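Local coordinates for coenzyme F420-dependent N(5),N(10)-methenyltetrahydromethanopterin reductase-related protein (Desulfurobacterium thermolithotrophum DSM 11699, PDB 6HUZ) that binds the iron-guanylylpyridinol cofactor of [Fe]-hydrogenase and uses tetrahydrofolate derivatives as substrates, as a bacterial paralog of that enzyme, at residues E38-H44 / L183-K189; I161-L167 / P195-V199; A217-Y221 / M234-I239; Q244-L249 / T316-S320. All coordinates share one frame; numbering follows the deposited sequence. Where two conformers were deposited one is given.

How the interactions relate
The four contacts illustrate how chemistry follows place in a two-domain, dimeric enzyme. Interaction 1, in the N-terminal domain, is partly buried, and charged and imidazole groups, with waters, surround a small apolar centre. Interaction 2 is buried: alanine, proline and valine pack where strand 158-163 meets the start of helix 196-203. Helix 174-186 of interaction 1 follows that strand in the chain. Interactions 3 and 4 share helix 232-262, their centres about 16 Å apart, and every touching residue in both is buried; the former packs a tyrosine between helices, the latter meets polar groups of a loop. Interactions 2, 3 and 4 all touch the second subunit.

Interaction 1. Residues E38-H44 / L183-K189; sequences EFAKAGH and LATDTGK. With EDO (1,2-ethanediol), chain F.
L183 sets a methyl over the face of H44 where two helix ends of the Rossmann-like N-terminal domain come together, each closed by a Schellman motif with G43 or G188 at positive phi. This methyl, CD2, sits over the imidazole centre in a CH-pi contact, 3.8 Å from the centroid and 7° off the ring normal. At the ring edge, NE2 of H44 donates to the anti lone pair of D186 OD2 at 2.8 Å, with ring and carboxylate nearly coplanar. D186 also pairs with K182, and ND1 of H44 bonds M1, which fixes the ring's rotation. Replacing H44 by alanine is likely to deprive D186 of its imidazole donor and the L183 methyl of the face it rests on. F39 crosses L183 at about a right angle, its CE1 3.7 Å from L183 CB. Beside it, methyl CG2 of T187 nestles against E38 O at 3.3 Å; with OG1 near +60° (chi1 57°), T187 turns its hydroxyl back to its own helix end. E38 extends across K189, whose NZ bonds H156 O. The salt bridge from E38 OE2 to K189 NZ spans 3.5 Å, and a water joins E38 OE2 to T187 OG1.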
loop_
_atom_site.group_PDB
_atom_site.type_symbol
_atom_site.label_atom_id
_atom_site.label_comp_id
_atom_site.label_asym_id
_atom_site.label_seq_id
_atom_site.Cartn_x
_atom_site.Cartn_y
_atom_site.Cartn_z
ATOM N N GLU A 38 29.745 -10.940 18.344
ATOM C CA GLU A 38 30.382 -10.146 17.297
ATOM C C GLU A 38 30.972 -8.849 17.827
ATOM O O GLU A 38 32.062 -8.481 17.411
ATOM C CB GLU A 38 29.373 -9.830 16.160
ATOM C CG GLU A 38 29.127 -11.044 15.285
ATOM C CD GLU A 38 27.933 -10.971 14.343
ATOM O OE1 GLU A 38 27.613 -12.029 13.755
ATOM O OE2 GLU A 38 27.321 -9.886 14.191
ATOM N N PHE A 39 30.246 -8.139 18.713
ATOM C CA PHE A 39 30.746 -6.866 19.259
ATOM C C PHE A 39 31.973 -7.166 20.153
ATOM O O PHE A 39 32.954 -6.415 20.151
ATOM C CB PHE A 39 29.624 -6.135 20.059
ATOM C CG PHE A 39 28.364 -5.727 19.302
ATOM C CD1 PHE A 39 28.441 -5.148 18.047
ATOM C CD2 PHE A 39 27.107 -5.905 19.865
ATOM C CE1 PHE A 39 27.281 -4.771 17.358
ATOM C CE2 PHE A 39 25.956 -5.527 19.175
ATOM C CZ PHE A 39 26.054 -4.954 17.933
ATOM N N ALA A 40 31.921 -8.280 20.897
ATOM C CA ALA A 40 33.017 -8.697 21.768
ATOM C C ALA A 40 34.239 -9.057 20.911
ATOM O O ALA A 40 35.368 -8.685 21.257
ATOM C CB ALA A 40 32.580 -9.886 22.618
ATOM N N LYS A 41 34.026 -9.750 19.771
ATOM C CA LYS A 41 35.150 -10.120 18.893
ATOM C C LYS A 41 35.812 -8.862 18.309
ATOM O O LYS A 41 37.029 -8.842 18.156
ATOM C CB LYS A 41 34.715 -11.085 17.780
ATOM C CG LYS A 41 34.606 -12.528 18.261
ATOM C CD LYS A 41 33.859 -13.393 17.259
ATOM C CE LYS A 41 34.185 -14.860 17.422
ATOM N NZ LYS A 41 32.999 -15.728 17.189
ATOM N N ALA A 42 35.009 -7.817 18.013
ATOM C CA ALA A 42 35.509 -6.553 17.484
ATOM C C ALA A 42 36.363 -5.814 18.537
ATOM O O ALA A 42 37.082 -4.885 18.190
ATOM C CB ALA A 42 34.366 -5.670 17.023
ATOM N N GLY A 43 36.254 -6.212 19.797
ATOM C CA GLY A 43 37.046 -5.621 20.882
ATOM C C GLY A 43 36.272 -4.706 21.809
ATOM O O GLY A 43 36.882 -3.987 22.601
ATOM N N HIS A 44 34.921 -4.716 21.720
ATOM C CA HIS A 44 34.074 -3.893 22.583
ATOM C C HIS A 44 33.949 -4.582 23.930
ATOM O O HIS A 44 34.238 -5.775 24.047
ATOM C CB HIS A 44 32.694 -3.627 21.930
ATOM C CG HIS A 44 32.847 -2.707 20.757
ATOM N ND1 HIS A 44 33.032 -1.350 20.932
ATOM C CD2 HIS A 44 32.936 -2.992 19.440
ATOM C CE1 HIS A 44 33.190 -0.854 19.725
ATOM N NE2 HIS A 44 33.173 -1.810 18.802
ATOM N N LEU A 183 29.525 0.340 15.693
ATOM C CA LEU A 183 29.225 -1.039 16.095
ATOM C C LEU A 183 29.012 -1.887 14.827
ATOM O O LEU A 183 29.547 -2.998 14.740
ATOM C CB LEU A 183 27.992 -1.117 17.025
ATOM C CG LEU A 183 28.247 -0.626 18.451
ATOM C CD1 LEU A 183 26.989 -0.706 19.313
ATOM C CD2 LEU A 183 29.378 -1.399 19.112
ATOM N N ALA A 184 28.277 -1.338 13.825
ATOM C CA ALA A 184 28.023 -2.019 12.569
ATOM C C ALA A 184 29.302 -2.221 11.745
ATOM O O ALA A 184 29.651 -3.358 11.418
ATOM C CB ALA A 184 26.993 -1.232 11.751
ATOM N N THR A 185 30.025 -1.141 11.423
ATOM C CA THR A 185 31.250 -1.285 10.615
ATOM C C THR A 185 32.357 -2.089 11.372
ATOM O O THR A 185 33.086 -2.857 10.739
ATOM C CB THR A 185 31.740 0.077 10.080
ATOM O OG1 THR A 185 32.128 0.901 11.173
ATOM C CG2 THR A 185 30.686 0.796 9.224
ATOM N N ASP A 186 32.464 -1.973 12.712
ATOM C CA ASP A 186 33.467 -2.743 13.450
ATOM C C ASP A 186 33.219 -4.228 13.330
ATOM O O ASP A 186 34.167 -5.001 13.453
ATOM C CB ASP A 186 33.498 -2.390 14.958
ATOM C CG ASP A 186 34.231 -1.097 15.250
ATOM O OD1 ASP A 186 34.708 -0.460 14.285
ATOM O OD2 ASP A 186 34.317 -0.712 16.443
ATOM N N THR A 187 31.954 -4.638 13.081
ATOM C CA THR A 187 31.626 -6.061 12.988
ATOM C C THR A 187 31.434 -6.534 11.545
ATOM O O THR A 187 30.890 -7.628 11.320
ATOM C CB THR A 187 30.431 -6.364 13.925
ATOM O OG1 THR A 187 29.308 -5.550 13.603
ATOM C CG2 THR A 187 30.802 -6.145 15.382
ATOM N N GLY A 188 31.907 -5.716 10.594
ATOM C CA GLY A 188 31.840 -5.985 9.160
ATOM C C GLY A 188 30.453 -5.861 8.560
ATOM O O GLY A 188 30.210 -6.397 7.479
ATOM N N LYS A 189 29.531 -5.152 9.231
ATOM C CA LYS A 189 28.159 -4.990 8.730
ATOM C C LYS A 189 27.974 -3.639 8.092
ATOM O O LYS A 189 28.558 -2.672 8.542
ATOM C CB LYS A 189 27.133 -5.081 9.875
ATOM C CG LYS A 189 27.341 -6.219 10.835
ATOM C CD LYS A 189 27.264 -7.556 10.176
ATOM C CE LYS A 189 27.279 -8.626 11.228
ATOM N NZ LYS A 189 27.620 -9.947 10.663
HETATM C C1 EDO F . 32.081 4.486 12.133
HETATM O O1 EDO F . 31.647 3.502 11.190
HETATM C C2 EDO F . 30.879 5.343 12.566
HETATM O O2 EDO F . 31.227 6.319 13.541
HETATM O O HOH W 1 27.329 -7.200 14.937
HETATM O O HOH W 2 29.581 -11.899 11.885
#

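Interaction 2. Residues I161-L167 / P195-V199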
loop_
_atom_site.group_PDB
_atom_site.type_symbol
_atom_site.label_atom_id
_atom_site.label_comp_id
_atom_site.label_asym_id
_atom_site.label_seq_id
_atom_site.Cartn_x
_atom_site.Cartn_y
_atom_site.Cartn_z
ATOM N N ILE A 161 19.659 1.554 11.199
ATOM C CA ILE A 161 19.845 2.534 12.275
ATOM C C ILE A 161 18.941 3.726 12.079
ATOM O O ILE A 161 19.029 4.457 11.075
ATOM C CB ILE A 161 21.354 2.951 12.387
ATOM C CG1 ILE A 161 22.230 1.733 12.712
ATOM C CG2 ILE A 161 21.579 4.051 13.447
ATOM C CD1 ILE A 161 23.701 1.950 12.338
ATOM N N ALA A 162 18.056 3.928 13.038
ATOM C CA ALA A 162 17.070 5.016 12.950
ATOM C C ALA A 162 17.673 6.405 13.087
ATOM O O ALA A 162 18.440 6.646 13.999
ATOM C CB ALA A 162 15.996 4.823 14.022
ATOM N N THR A 163 17.293 7.325 12.195
ATOM C CA THR A 163 17.760 8.706 12.228
ATOM C C THR A 163 16.561 9.624 12.558
ATOM O O THR A 163 15.433 9.153 12.684
ATOM C CB THR A 163 18.346 9.118 10.868
ATOM O OG1 THR A 163 17.277 9.263 9.934
ATOM C CG2 THR A 163 19.390 8.131 10.352
ATOM N N ASN A 164 16.825 10.942 12.676
ATOM C CA ASN A 164 15.795 11.938 12.968
ATOM C C ASN A 164 15.050 12.375 11.702
ATOM O O ASN A 164 14.157 13.216 11.785
ATOM C CB ASN A 164 16.426 13.177 13.608
ATOM C CG ASN A 164 17.142 12.886 14.909
ATOM O OD1 ASN A 164 16.566 12.312 15.836
ATOM N ND2 ASN A 164 18.418 13.271 15.016
ATOM N N GLU A 165 15.414 11.838 10.532
ATOM C CA GLU A 165 14.759 12.232 9.305
ATOM C C GLU A 165 13.254 11.940 9.338
ATOM O O GLU A 165 12.832 10.877 9.808
ATOM C CB GLU A 165 15.453 11.588 8.096
ATOM C CG GLU A 165 14.914 12.095 6.767
ATOM C CD GLU A 165 15.817 11.750 5.602
ATOM O OE1 GLU A 165 16.330 10.606 5.560
ATOM O OE2 GLU A 165 16.011 12.627 4.729
ATOM N N LEU A 166 12.456 12.929 8.868
ATOM C CA LEU A 166 10.990 12.926 8.817
ATOM C C LEU A 166 10.351 13.173 10.190
ATOM O O LEU A 166 9.129 13.242 10.248
ATOM C CB LEU A 166 10.414 11.650 8.181
ATOM C CG LEU A 166 10.980 11.302 6.821
ATOM C CD1 LEU A 166 10.241 10.141 6.213
ATOM C CD2 LEU A 166 10.915 12.479 5.895
ATOM N N LEU A 167 11.155 13.345 11.282
ATOM C CA LEU A 167 10.578 13.589 12.608
ATOM C C LEU A 167 10.441 15.084 12.879
ATOM O O LEU A 167 11.231 15.879 12.366
ATOM C CB LEU A 167 11.441 12.988 13.750
ATOM C CG LEU A 167 11.742 11.495 13.685
ATOM C CD1 LEU A 167 12.529 11.043 14.958
ATOM C CD2 LEU A 167 10.447 10.690 13.489
ATOM N N PRO A 195 15.119 6.925 8.063
ATOM C CA PRO A 195 14.244 7.723 8.925
ATOM C C PRO A 195 13.661 6.717 9.939
ATOM O O PRO A 195 13.304 5.574 9.593
ATOM C CB PRO A 195 13.167 8.252 7.967
ATOM C CG PRO A 195 13.759 8.159 6.620
ATOM C CD PRO A 195 14.710 6.996 6.648
ATOM N N ALA A 196 13.576 7.123 11.189
ATOM C CA ALA A 196 13.088 6.237 12.248
ATOM C C ALA A 196 11.774 5.486 11.943
ATOM O O ALA A 196 11.653 4.296 12.250
ATOM C CB ALA A 196 12.964 7.023 13.543
ATOM N N GLU A 197 10.809 6.151 11.337
ATOM C CA GLU A 197 9.541 5.490 11.057
ATOM C C GLU A 197 9.632 4.368 10.010
ATOM O O GLU A 197 8.785 3.478 9.999
ATOM C CB GLU A 197 8.511 6.529 10.630
ATOM C CG GLU A 197 7.078 6.060 10.718
ATOM C CD GLU A 197 6.085 7.105 10.253
ATOM O OE1 GLU A 197 6.488 8.025 9.499
ATOM O OE2 GLU A 197 4.900 7.002 10.643
ATOM N N LEU A 198 10.653 4.400 9.166
ATOM C CA LEU A 198 10.823 3.411 8.097
ATOM C C LEU A 198 11.612 2.189 8.485
ATOM O O LEU A 198 11.613 1.221 7.714
ATOM C CB LEU A 198 11.481 4.100 6.879
ATOM C CG LEU A 198 10.728 5.348 6.346
ATOM C CD1 LEU A 198 11.300 5.828 5.012
ATOM C CD2 LEU A 198 9.261 5.091 6.177
ATOM N N VAL A 199 12.318 2.208 9.648
ATOM C CA VAL A 199 13.100 1.044 10.069
ATOM C C VAL A 199 12.170 -0.186 10.163
ATOM O O VAL A 199 12.500 -1.241 9.610
ATOM C CB VAL A 199 13.880 1.322 11.379
ATOM C CG1 VAL A 199 14.463 0.028 11.970
ATOM C CG2 VAL A 199 14.991 2.355 11.124
HETATM O O HOH W 3 10.829 8.772 10.652
#
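A162 and A196 form the apolar centre, their CB methyls 3.8 Å apart, small enough to let the strand end and the helix start come close. V199, one helical turn on, adds its CG2 branch, which lies anti to its own carbonyl carbon and rests 3.9 Å from A162 CB. On the other flank, the ring of P195 is lined by two side chains running alongside it in the same direction: L166 brings CD1 to within 3.9 Å of P195 CB, while E165 lays its extended chain along the ring, OE1 3.7 Å from P195 CG. L167 CD1 reaches the A196 methyl more loosely. Outward from this packing the backbone takes over. A196 N donates to T163 O at 3.1 Å, and a water accepts from E197 N and donates to E165 O. The T163 hydroxyl, held at chi1 72° between its backbone N and carbonyl carbon, accepts from E165 N at 3.2 Å in an ST turn just past the strand end. A valine in its place would probably leave the E165 amide without this acceptor and the turn less firmly set. From the second subunit, T316 and S317 bond the carboxylate of E197 and Y253 packs on L166. T163 and P195 form a parallel bridge at the end of the paired strands 158-163 and 190-195, joined through helix 174-186 in a beta-alpha-beta crossover.

Interaction 3. Residues A217-Y221 / M234-I239. With NA (sodium ion), chain H; NA (sodium ion), chain I.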
loop_
_atom_site.group_PDB
_atom_site.type_symbol
_atom_site.label_atom_id
_atom_site.label_comp_id
_atom_site.label_asym_id
_atom_site.label_seq_id
_atom_site.Cartn_x
_atom_site.Cartn_y
_atom_site.Cartn_z
ATOM N N ALA A 217 5.168 -1.368 -7.916
ATOM C CA ALA A 217 4.929 0.038 -8.289
ATOM C C ALA A 217 5.928 0.463 -9.338
ATOM O O ALA A 217 5.582 1.243 -10.230
ATOM C CB ALA A 217 5.057 0.943 -7.080
ATOM N N ILE A 218 7.169 -0.020 -9.239
ATOM C CA ILE A 218 8.166 0.365 -10.239
ATOM C C ILE A 218 7.813 -0.354 -11.544
ATOM O O ILE A 218 7.937 0.233 -12.612
ATOM C CB ILE A 218 9.591 0.039 -9.768
ATOM C CG1 ILE A 218 9.911 0.802 -8.458
ATOM C CG2 ILE A 218 10.606 0.379 -10.866
ATOM C CD1 ILE A 218 9.691 2.315 -8.522
ATOM N N GLU A 219 7.347 -1.594 -11.456
ATOM C CA GLU A 219 6.973 -2.302 -12.671
ATOM C C GLU A 219 5.831 -1.538 -13.370
ATOM O O GLU A 219 5.887 -1.325 -14.574
ATOM C CB GLU A 219 6.561 -3.745 -12.363
ATOM C CG GLU A 219 6.241 -4.531 -13.628
ATOM C CD GLU A 219 6.252 -6.036 -13.455
ATOM O OE1 GLU A 219 5.226 -6.670 -13.789
ATOM O OE2 GLU A 219 7.283 -6.584 -12.993
ATOM N N TYR A 220 4.829 -1.088 -12.609
ATOM C CA TYR A 220 3.701 -0.344 -13.165
ATOM C C TYR A 220 4.183 1.008 -13.718
ATOM O O TYR A 220 3.686 1.478 -14.731
ATOM C CB TYR A 220 2.595 -0.180 -12.101
ATOM C CG TYR A 220 1.635 0.922 -12.437
ATOM C CD1 TYR A 220 0.783 0.819 -13.535
ATOM C CD2 TYR A 220 1.599 2.094 -11.685
ATOM C CE1 TYR A 220 -0.079 1.854 -13.879
ATOM C CE2 TYR A 220 0.750 3.147 -12.035
ATOM C CZ TYR A 220 -0.085 3.020 -13.133
ATOM O OH TYR A 220 -0.912 4.056 -13.488
ATOM N N TYR A 221 5.147 1.636 -13.067
ATOM C CA TYR A 221 5.675 2.903 -13.561
ATOM C C TYR A 221 6.343 2.670 -14.934
ATOM O O TYR A 221 6.150 3.467 -15.859
ATOM C CB TYR A 221 6.714 3.455 -12.548
ATOM C CG TYR A 221 7.641 4.480 -13.142
ATOM C CD1 TYR A 221 7.297 5.820 -13.171
ATOM C CD2 TYR A 221 8.866 4.111 -13.679
ATOM C CE1 TYR A 221 8.140 6.772 -13.726
ATOM C CE2 TYR A 221 9.716 5.053 -14.244
ATOM C CZ TYR A 221 9.344 6.383 -14.274
ATOM O OH TYR A 221 10.167 7.338 -14.811
ATOM N N MET A 234 -0.347 10.933 -13.206
ATOM C CA MET A 234 -1.381 9.907 -13.222
ATOM C C MET A 234 -0.847 8.633 -12.670
ATOM O O MET A 234 -1.525 7.974 -11.884
ATOM C CB MET A 234 -1.918 9.709 -14.650
ATOM C CG MET A 234 -2.642 10.925 -15.129
ATOM S SD MET A 234 -3.070 10.819 -16.859
ATOM C CE MET A 234 -4.377 9.515 -16.794
ATOM N N THR A 235 0.382 8.271 -13.056
ATOM C CA THR A 235 0.996 7.048 -12.539
ATOM C C THR A 235 1.169 7.096 -11.004
ATOM O O THR A 235 0.818 6.143 -10.306
ATOM C CB THR A 235 2.346 6.841 -13.228
ATOM O OG1 THR A 235 2.119 6.690 -14.620
ATOM C CG2 THR A 235 3.113 5.609 -12.677
ATOM N N GLU A 236 1.677 8.191 -10.475
ATOM C CA GLU A 236 1.895 8.292 -9.027
ATOM C C GLU A 236 0.590 8.294 -8.272
ATOM O O GLU A 236 0.554 7.766 -7.176
ATOM C CB GLU A 236 2.713 9.540 -8.665
ATOM C CG GLU A 236 4.133 9.435 -9.173
ATOM C CD GLU A 236 5.075 10.477 -8.618
ATOM O OE1 GLU A 236 4.608 11.454 -7.987
ATOM O OE2 GLU A 236 6.296 10.315 -8.832
ATOM N N PHE A 237 -0.466 8.901 -8.836
ATOM C CA PHE A 237 -1.777 8.919 -8.187
ATOM C C PHE A 237 -2.268 7.451 -8.097
ATOM O O PHE A 237 -2.703 7.020 -7.043
ATOM C CB PHE A 237 -2.810 9.740 -9.013
ATOM C CG PHE A 237 -4.189 9.583 -8.421
ATOM C CD1 PHE A 237 -4.585 10.352 -7.339
ATOM C CD2 PHE A 237 -5.068 8.618 -8.905
ATOM C CE1 PHE A 237 -5.834 10.156 -6.752
ATOM C CE2 PHE A 237 -6.319 8.435 -8.324
ATOM C CZ PHE A 237 -6.690 9.205 -7.252
ATOM N N GLN A 238 -2.186 6.695 -9.207
ATOM C CA GLN A 238 -2.611 5.284 -9.237
ATOM C C GLN A 238 -1.845 4.439 -8.210
ATOM O O GLN A 238 -2.471 3.655 -7.508
ATOM C CB GLN A 238 -2.421 4.695 -10.638
ATOM C CG GLN A 238 -3.438 5.234 -11.648
ATOM C CD GLN A 238 -4.830 4.709 -11.418
ATOM O OE1 GLN A 238 -5.044 3.508 -11.122
ATOM N NE2 GLN A 238 -5.821 5.580 -11.547
ATOM N N ILE A 239 -0.530 4.610 -8.091
ATOM C CA ILE A 239 0.265 3.842 -7.086
ATOM C C ILE A 239 -0.221 4.207 -5.675
ATOM O O ILE A 239 -0.539 3.327 -4.900
ATOM C CB ILE A 239 1.780 4.166 -7.211
ATOM C CG1 ILE A 239 2.323 3.634 -8.554
ATOM C CG2 ILE A 239 2.607 3.574 -6.003
ATOM C CD1 ILE A 239 3.574 4.279 -8.967
HETATM NA NA NA H . -5.161 2.885 -8.226
HETATM NA NA NA I . 7.007 13.161 -8.334
HETATM O O HOH W 4 7.268 14.678 -10.611
#
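Y220 lays its ring across the neighbouring helix, overlapping T235, Q238 and I239. With CG anti to the backbone N (chi1 161°), the ring is carried out from helix 217-221 toward helix 234-239. One edge does most of the touching: CE2 of Y220 lies 3.5 Å from T235 O, which sits in the ring plane, and CD2 meets CG1 of I239 at 3.6 Å, also near that plane. Methyl CG2 of T235 comes just as close to CE2, the two side chains sliding past each other in opposite directions. Farther out, the phenol oxygen OH of Y220 reaches Q238 CB at 3.3 Å. These are consecutive helices of the all-helical part of the protein, packed as a nearly antiparallel hairpin: the short axes run at 151° with a closest approach of 10.3 Å. At one end of the interface A217 offers only its CB, 3.8 Å from CG2 of I239; at the other, T235 CG2 rests against the backbone of Y221 at its CA. The Q238 chain bends at chi2 (-71°), bringing OE1 round to a sodium ion that Q238 O and S242 also bind, while its NE2 bonds D204 of the second subunit. E236 chelates a second sodium ion through both carboxylate oxygens, together with E256 and K356 of the second subunit; M234 touches the bound methenyltetrahydrofolate.

Interaction 4. Residues Q244-L249 / T316-S320; sequences QVISSL and TSAPS
T316 lies against V245 with their CA atoms 4.8 Å apart, where the irregular segment 316-320 crosses helix 244-249 and a CA-H...O contact runs from V245 CA to T316 O. S248 stands beside that carbonyl: its OG is 2.6 Å from T316 O and 2.9 Å from Q244 O, two acceptors within reach of a single hydroxyl proton. The threonine spreads its branches along the helix, CG2 to L249 CD2 at 3.8 Å and OG1 alongside the V245 methyls, where CG2 of the valine also meets S317 CB. That OG1 has its polar partner in E197 of the second subunit, which S317 OG also bonds. Q244 reaches the far end of the segment by swinging CG anti to its backbone N (chi1 -176°) and then bending at chi2. Its OE1 accepts from S320 N at 3.2 Å in a nearly straight bond (176°), although the donor stands above the amide's carbonyl plane. The Q244 side chain also meets Q244 of the second subunit. P319 holds the N-cap position of helix 320-331, and the contact joins the long helix 232-262 to the loop after helix 299-306 and to the first turn of helix 320-331.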
loop_
_atom_site.group_PDB
_atom_site.type_symbol
_atom_site.label_atom_id
_atom_site.label_comp_id
_atom_site.label_asym_id
_atom_site.label_seq_id
_atom_site.Cartn_x
_atom_site.Cartn_y
_atom_site.Cartn_z
ATOM N N GLN A 244 -2.955 2.820 -0.642
ATOM C CA GLN A 244 -3.727 3.405 0.468
ATOM C C GLN A 244 -4.999 2.562 0.637
ATOM O O GLN A 244 -5.376 2.238 1.746
ATOM C CB GLN A 244 -4.146 4.841 0.128
ATOM C CG GLN A 244 -4.880 5.605 1.226
ATOM C CD GLN A 244 -4.109 5.681 2.521
ATOM O OE1 GLN A 244 -3.248 6.548 2.722
ATOM N NE2 GLN A 244 -4.399 4.773 3.428
ATOM N N VAL A 245 -5.678 2.228 -0.478
ATOM C CA VAL A 245 -6.907 1.440 -0.403
ATOM C C VAL A 245 -6.683 0.074 0.254
ATOM O O VAL A 245 -7.446 -0.307 1.149
ATOM C CB VAL A 245 -7.575 1.316 -1.790
ATOM C CG1 VAL A 245 -8.621 0.208 -1.815
ATOM C CG2 VAL A 245 -8.194 2.648 -2.192
ATOM N N ILE A 246 -5.670 -0.672 -0.193
ATOM C CA ILE A 246 -5.407 -1.987 0.392
ATOM C C ILE A 246 -5.093 -1.814 1.863
ATOM O O ILE A 246 -5.660 -2.517 2.667
ATOM C CB ILE A 246 -4.254 -2.756 -0.315
ATOM C CG1 ILE A 246 -4.688 -3.115 -1.781
ATOM C CG2 ILE A 246 -3.891 -4.040 0.487
ATOM C CD1 ILE A 246 -3.509 -3.548 -2.635
ATOM N N SER A 247 -4.198 -0.892 2.213
ATOM C CA SER A 247 -3.823 -0.656 3.628
ATOM C C SER A 247 -5.081 -0.327 4.486
ATOM O O SER A 247 -5.251 -0.889 5.568
ATOM C CB SER A 247 -2.847 0.527 3.720
ATOM O OG SER A 247 -2.382 0.611 5.059
ATOM N N SER A 248 -5.956 0.591 3.996
ATOM C CA SER A 248 -7.166 0.994 4.727
ATOM C C SER A 248 -8.099 -0.196 4.968
ATOM O O SER A 248 -8.687 -0.333 6.052
ATOM C CB SER A 248 -7.953 2.069 3.948
ATOM O OG SER A 248 -7.146 3.239 3.831
ATOM N N LEU A 249 -8.231 -1.058 3.949
ATOM C CA LEU A 249 -9.109 -2.230 4.029
ATOM C C LEU A 249 -8.615 -3.242 5.059
ATOM O O LEU A 249 -9.430 -3.755 5.849
ATOM C CB LEU A 249 -9.276 -2.870 2.643
ATOM C CG LEU A 249 -10.172 -2.093 1.693
ATOM C CD1 LEU A 249 -9.992 -2.592 0.239
ATOM C CD2 LEU A 249 -11.632 -2.139 2.133
ATOM N N THR A 316 -11.633 4.566 2.166
ATOM C CA THR A 316 -10.402 3.782 2.002
ATOM C C THR A 316 -9.258 4.476 1.283
ATOM O O THR A 316 -8.119 4.140 1.545
ATOM C CB THR A 316 -10.720 2.459 1.296
ATOM O OG1 THR A 316 -11.175 2.741 -0.012
ATOM C CG2 THR A 316 -11.769 1.642 2.029
ATOM N N SER A 317 -9.535 5.405 0.386
ATOM C CA SER A 317 -8.513 6.110 -0.410
ATOM C C SER A 317 -8.062 7.427 0.199
ATOM O O SER A 317 -7.243 8.133 -0.410
ATOM C CB SER A 317 -9.078 6.393 -1.822
ATOM O OG SER A 317 -10.102 7.387 -1.828
ATOM N N ALA A 318 -8.578 7.800 1.362
ATOM C CA ALA A 318 -8.152 9.076 1.929
ATOM C C ALA A 318 -6.615 9.077 2.168
ATOM O O ALA A 318 -6.095 8.219 2.889
ATOM C CB ALA A 318 -8.909 9.360 3.223
ATOM N N PRO A 319 -5.874 10.011 1.533
ATOM C CA PRO A 319 -4.413 10.033 1.689
ATOM C C PRO A 319 -3.934 10.452 3.072
ATOM O O PRO A 319 -4.050 11.611 3.463
ATOM C CB PRO A 319 -3.948 11.011 0.590
ATOM C CG PRO A 319 -5.131 11.260 -0.256
ATOM C CD PRO A 319 -6.320 11.083 0.623
ATOM N N SER A 320 -3.372 9.500 3.815
ATOM C CA SER A 320 -2.862 9.771 5.166
ATOM C C SER A 320 -2.079 11.068 5.315
ATOM O O SER A 320 -2.428 11.874 6.173
ATOM C CB SER A 320 -2.014 8.613 5.677
ATOM O OG SER A 320 -2.850 7.581 6.164
#